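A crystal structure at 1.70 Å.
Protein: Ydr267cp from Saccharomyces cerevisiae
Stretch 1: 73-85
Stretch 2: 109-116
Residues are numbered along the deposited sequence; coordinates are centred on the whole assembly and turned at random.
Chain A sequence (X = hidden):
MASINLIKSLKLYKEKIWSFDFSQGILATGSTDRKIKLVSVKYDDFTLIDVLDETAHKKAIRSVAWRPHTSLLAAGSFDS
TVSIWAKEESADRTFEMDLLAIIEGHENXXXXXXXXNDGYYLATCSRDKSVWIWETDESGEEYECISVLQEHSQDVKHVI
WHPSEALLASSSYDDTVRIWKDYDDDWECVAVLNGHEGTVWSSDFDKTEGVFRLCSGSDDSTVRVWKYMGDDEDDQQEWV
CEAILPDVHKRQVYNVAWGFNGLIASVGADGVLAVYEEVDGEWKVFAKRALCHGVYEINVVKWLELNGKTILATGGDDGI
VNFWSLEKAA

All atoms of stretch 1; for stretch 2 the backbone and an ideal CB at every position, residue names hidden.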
# COMPACT_ATOMS: atom_id res chain seq x y z
N LEU A 73 -13.38 0.62 -7.66
CA LEU A 73 -12.49 -0.17 -6.77
C LEU A 73 -11.90 -1.40 -7.42
O LEU A 73 -12.60 -2.14 -8.11
CB LEU A 73 -13.27 -0.59 -5.51
CG LEU A 73 -12.62 -1.55 -4.51
CD1 LEU A 73 -11.53 -0.86 -3.74
CD2 LEU A 73 -13.67 -2.05 -3.50
N ALA A 74 -10.62 -1.66 -7.17
CA ALA A 74 -9.97 -2.89 -7.61
C ALA A 74 -9.64 -3.78 -6.40
O ALA A 74 -9.32 -3.26 -5.33
CB ALA A 74 -8.72 -2.56 -8.45
N ALA A 75 -9.75 -5.10 -6.59
CA ALA A 75 -9.43 -6.10 -5.54
C ALA A 75 -8.65 -7.29 -6.08
O ALA A 75 -9.14 -8.00 -6.98
CB ALA A 75 -10.73 -6.56 -4.79
N GLY A 76 -7.46 -7.52 -5.52
CA GLY A 76 -6.57 -8.62 -5.92
C GLY A 76 -6.54 -9.75 -4.89
O GLY A 76 -6.58 -9.51 -3.68
N SER A 77 -6.41 -10.97 -5.38
CA SER A 77 -6.70 -12.13 -4.56
C SER A 77 -5.62 -13.19 -4.64
O SER A 77 -4.93 -13.32 -5.66
CB SER A 77 -8.03 -12.76 -4.99
OG SER A 77 -8.18 -14.05 -4.40
N PHE A 78 -5.50 -13.94 -3.56
CA PHE A 78 -4.69 -15.16 -3.54
C PHE A 78 -5.13 -16.12 -4.65
O PHE A 78 -4.40 -17.07 -5.00
CB PHE A 78 -4.75 -15.82 -2.15
CG PHE A 78 -3.69 -15.31 -1.18
CD1 PHE A 78 -2.87 -14.23 -1.51
CD2 PHE A 78 -3.54 -15.91 0.07
CE1 PHE A 78 -1.88 -13.76 -0.62
CE2 PHE A 78 -2.57 -15.46 0.98
CZ PHE A 78 -1.73 -14.37 0.62
N ASP A 79 -6.33 -15.86 -5.19
CA ASP A 79 -6.90 -16.52 -6.38
C ASP A 79 -6.04 -16.52 -7.64
O ASP A 79 -6.24 -17.35 -8.53
CB ASP A 79 -8.16 -15.76 -6.82
CG ASP A 79 -9.43 -16.45 -6.46
OD1 ASP A 79 -9.42 -17.69 -6.24
OD2 ASP A 79 -10.46 -15.74 -6.43
N SER A 80 -5.15 -15.52 -7.73
CA SER A 80 -4.46 -15.14 -8.98
C SER A 80 -5.28 -14.14 -9.80
O SER A 80 -4.80 -13.66 -10.83
CB SER A 80 -4.09 -16.37 -9.83
OG SER A 80 -5.14 -16.69 -10.74
N THR A 81 -6.49 -13.82 -9.36
CA THR A 81 -7.39 -12.87 -10.08
C THR A 81 -7.50 -11.47 -9.44
O THR A 81 -7.07 -11.28 -8.30
CB THR A 81 -8.81 -13.46 -10.31
OG1 THR A 81 -9.61 -13.35 -9.12
CG2 THR A 81 -8.74 -14.93 -10.76
N VAL A 82 -8.07 -10.50 -10.18
CA VAL A 82 -8.29 -9.11 -9.71
C VAL A 82 -9.67 -8.64 -10.18
O VAL A 82 -9.95 -8.63 -11.38
CB VAL A 82 -7.19 -8.09 -10.25
CG1 VAL A 82 -7.52 -6.68 -9.82
CG2 VAL A 82 -5.79 -8.47 -9.80
N SER A 83 -10.55 -8.25 -9.24
CA SER A 83 -11.90 -7.78 -9.56
C SER A 83 -12.08 -6.25 -9.57
O SER A 83 -11.38 -5.56 -8.84
CB SER A 83 -12.91 -8.38 -8.56
OG SER A 83 -12.70 -7.86 -7.25
N ILE A 84 -13.05 -5.73 -10.33
CA ILE A 84 -13.34 -4.28 -10.44
C ILE A 84 -14.79 -3.86 -10.11
O ILE A 84 -15.73 -4.32 -10.77
CB ILE A 84 -13.01 -3.76 -11.89
CG1 ILE A 84 -11.56 -4.02 -12.27
CG2 ILE A 84 -13.34 -2.29 -12.03
CD1 ILE A 84 -10.53 -3.03 -11.68
N TRP A 85 -14.99 -2.94 -9.16
CA TRP A 85 -16.34 -2.50 -8.73
C TRP A 85 -16.59 -0.98 -8.89
O TRP A 85 -15.68 -0.18 -8.76
CB TRP A 85 -16.58 -2.88 -7.26
CG TRP A 85 -16.17 -4.29 -6.93
CD1 TRP A 85 -14.90 -4.77 -6.84
CD2 TRP A 85 -17.04 -5.39 -6.66
NE1 TRP A 85 -14.92 -6.11 -6.52
CE2 TRP A 85 -16.22 -6.52 -6.42
CE3 TRP A 85 -18.43 -5.54 -6.59
CZ2 TRP A 85 -16.75 -7.78 -6.11
CZ3 TRP A 85 -18.95 -6.81 -6.29
CH2 TRP A 85 -18.11 -7.90 -6.06
N UNK A 109 -0.61 -16.31 -6.73
CA UNK A 109 -1.28 -15.39 -5.83
C UNK A 109 -0.98 -13.94 -6.21
O UNK A 109 0.20 -13.56 -6.33
CB UNK A 109 -0.86 -15.66 -4.38
N UNK A 110 -2.04 -13.15 -6.34
CA UNK A 110 -1.91 -11.68 -6.49
C UNK A 110 -1.69 -11.12 -5.09
O UNK A 110 -2.44 -11.44 -4.17
CB UNK A 110 -3.14 -11.05 -7.15
N UNK A 111 -0.63 -10.33 -4.92
CA UNK A 111 -0.30 -9.74 -3.61
C UNK A 111 -0.67 -8.27 -3.48
O UNK A 111 -0.82 -7.76 -2.36
CB UNK A 111 1.20 -9.90 -3.34
N UNK A 112 -0.76 -7.55 -4.60
CA UNK A 112 -1.07 -6.15 -4.54
C UNK A 112 -1.72 -5.58 -5.78
O UNK A 112 -1.49 -6.07 -6.91
CB UNK A 112 0.21 -5.37 -4.25
N UNK A 113 -2.52 -4.55 -5.56
CA UNK A 113 -3.07 -3.73 -6.67
C UNK A 113 -2.88 -2.27 -6.33
O UNK A 113 -3.01 -1.87 -5.15
CB UNK A 113 -4.55 -4.03 -6.92
N UNK A 114 -2.64 -1.44 -7.34
CA UNK A 114 -2.42 -0.02 -7.09
C UNK A 114 -2.63 0.74 -8.39
O UNK A 114 -2.20 0.27 -9.47
CB UNK A 114 -1.02 0.23 -6.53
N UNK A 115 -3.24 1.93 -8.25
CA UNK A 115 -3.57 2.77 -9.40
C UNK A 115 -2.61 3.97 -9.53
O UNK A 115 -2.21 4.59 -8.52
CB UNK A 115 -5.01 3.27 -9.28
N UNK A 116 -2.31 4.37 -10.77
CA UNK A 116 -1.65 5.65 -11.00
C UNK A 116 -2.60 6.79 -10.65
O UNK A 116 -3.80 6.59 -10.72
CB UNK A 116 -1.18 5.77 -12.45

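Stretch 1 is a hairpin: strand 73-77, a type I turn from S77 to S80, and strand 82-85. Stretch 2 runs nearly antiparallel to strand 73-77, at an axis angle of 162°.

Position 109 lies beside the turn. Its CA-to-CB bond points sideways, and its ideal CB sits 3.8 Å from F78 CD1. A long side chain could run along the phenylalanine, and either a polar or an apolar one would do. The residue is E109. Its CG is 3.5 Å from F78 O, and its carboxylate reaches over one face of the F78 ring, with OE2 3.7 Å from CD2 of F78.

Position 110 points toward stretch 1. Its backbone N donates to S77 O at 3.0 Å, the one hydrogen bond between the stretches. The ideal CB is tight against the same oxygen, at 3.2 Å from S77 O. Beyond it lie the CA of G76, the carbonyls of S80 and T81, and the methyls of V82. A compact apolar side chain such as valine, or perhaps isoleucine, suits this space. The residue is V110, rotamer t. Its CG1 packs 3.8 Å from G76 CA and 4.0 Å from V82 CG2, while its CG2 lies 3.5 Å from S80 O. G76 has no side chain, and an ideal CB there would clash with V110 CG1 at 2.7 Å.

Position 111 points away, so stretch 1 says little about its CB. A long, flexible chain could still bend back to F78. The residue is K111, whose CD comes 3.6 Å from F78 CE1. Its NZ is hydrogen-bonded elsewhere in the structure.

Position 112 also points away, and its phi/psi of -155/151 does not demand glycine. Stretch 1 leaves the choice open. The residue is G112.

Position 113 points toward the hairpin. Its ideal CB is 4.7 Å from A74 CB and 4.9 Å from V82 CG1. This is an apolar site for valine, leucine or isoleucine. The residue is V113, rotamer m. CG1 meets V82 CG1 at 3.9 Å and G76 N at 3.8 Å; CG2 is 4.3 Å from A74 CB.

Position 114 points away and meets nothing of stretch 1. The residue is A114.

Position 115 points toward stretch 1, but nothing there lies within 5.5 Å of its ideal CB. Only a large side chain would reach A74 and I84, so an aromatic fits well. The residue is W115. Its CZ2 lies 3.9 Å from A74 CB and 4.1 Å from I84 CD1.

Position 116 is out of reach and unconstrained here. The residue is S116.

Stretch 2, residues 109-116: EVKGVAWS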
# COMPACT_ATOMS: atom_id res chain seq x y z
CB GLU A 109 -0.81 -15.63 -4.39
CG GLU A 109 -1.06 -17.09 -3.92
CD GLU A 109 -0.48 -17.38 -2.54
OE1 GLU A 109 0.62 -16.89 -2.23
OE2 GLU A 109 -1.14 -18.10 -1.77
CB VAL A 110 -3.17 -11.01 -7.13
CG1 VAL A 110 -3.07 -9.45 -7.06
CG2 VAL A 110 -3.40 -11.46 -8.55
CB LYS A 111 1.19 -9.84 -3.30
CG LYS A 111 1.78 -11.24 -3.15
CD LYS A 111 0.98 -12.08 -2.13
CE LYS A 111 1.54 -13.48 -2.05
NZ LYS A 111 2.81 -13.48 -1.28
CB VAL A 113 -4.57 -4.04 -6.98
CG1 VAL A 113 -4.77 -5.51 -7.34
CG2 VAL A 113 -5.47 -3.71 -5.80
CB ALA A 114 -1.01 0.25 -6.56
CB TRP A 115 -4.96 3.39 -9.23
CG TRP A 115 -6.07 2.45 -9.20
CD1 TRP A 115 -6.57 1.78 -8.12
CD2 TRP A 115 -6.87 2.08 -10.33
NE1 TRP A 115 -7.66 1.01 -8.52
CE2 TRP A 115 -7.84 1.17 -9.88
CE3 TRP A 115 -6.85 2.44 -11.68
CZ2 TRP A 115 -8.79 0.60 -10.73
CZ3 TRP A 115 -7.79 1.87 -12.54
CH2 TRP A 115 -8.74 0.95 -12.06
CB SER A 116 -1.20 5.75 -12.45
OG SER A 116 -2.32 5.60 -13.32
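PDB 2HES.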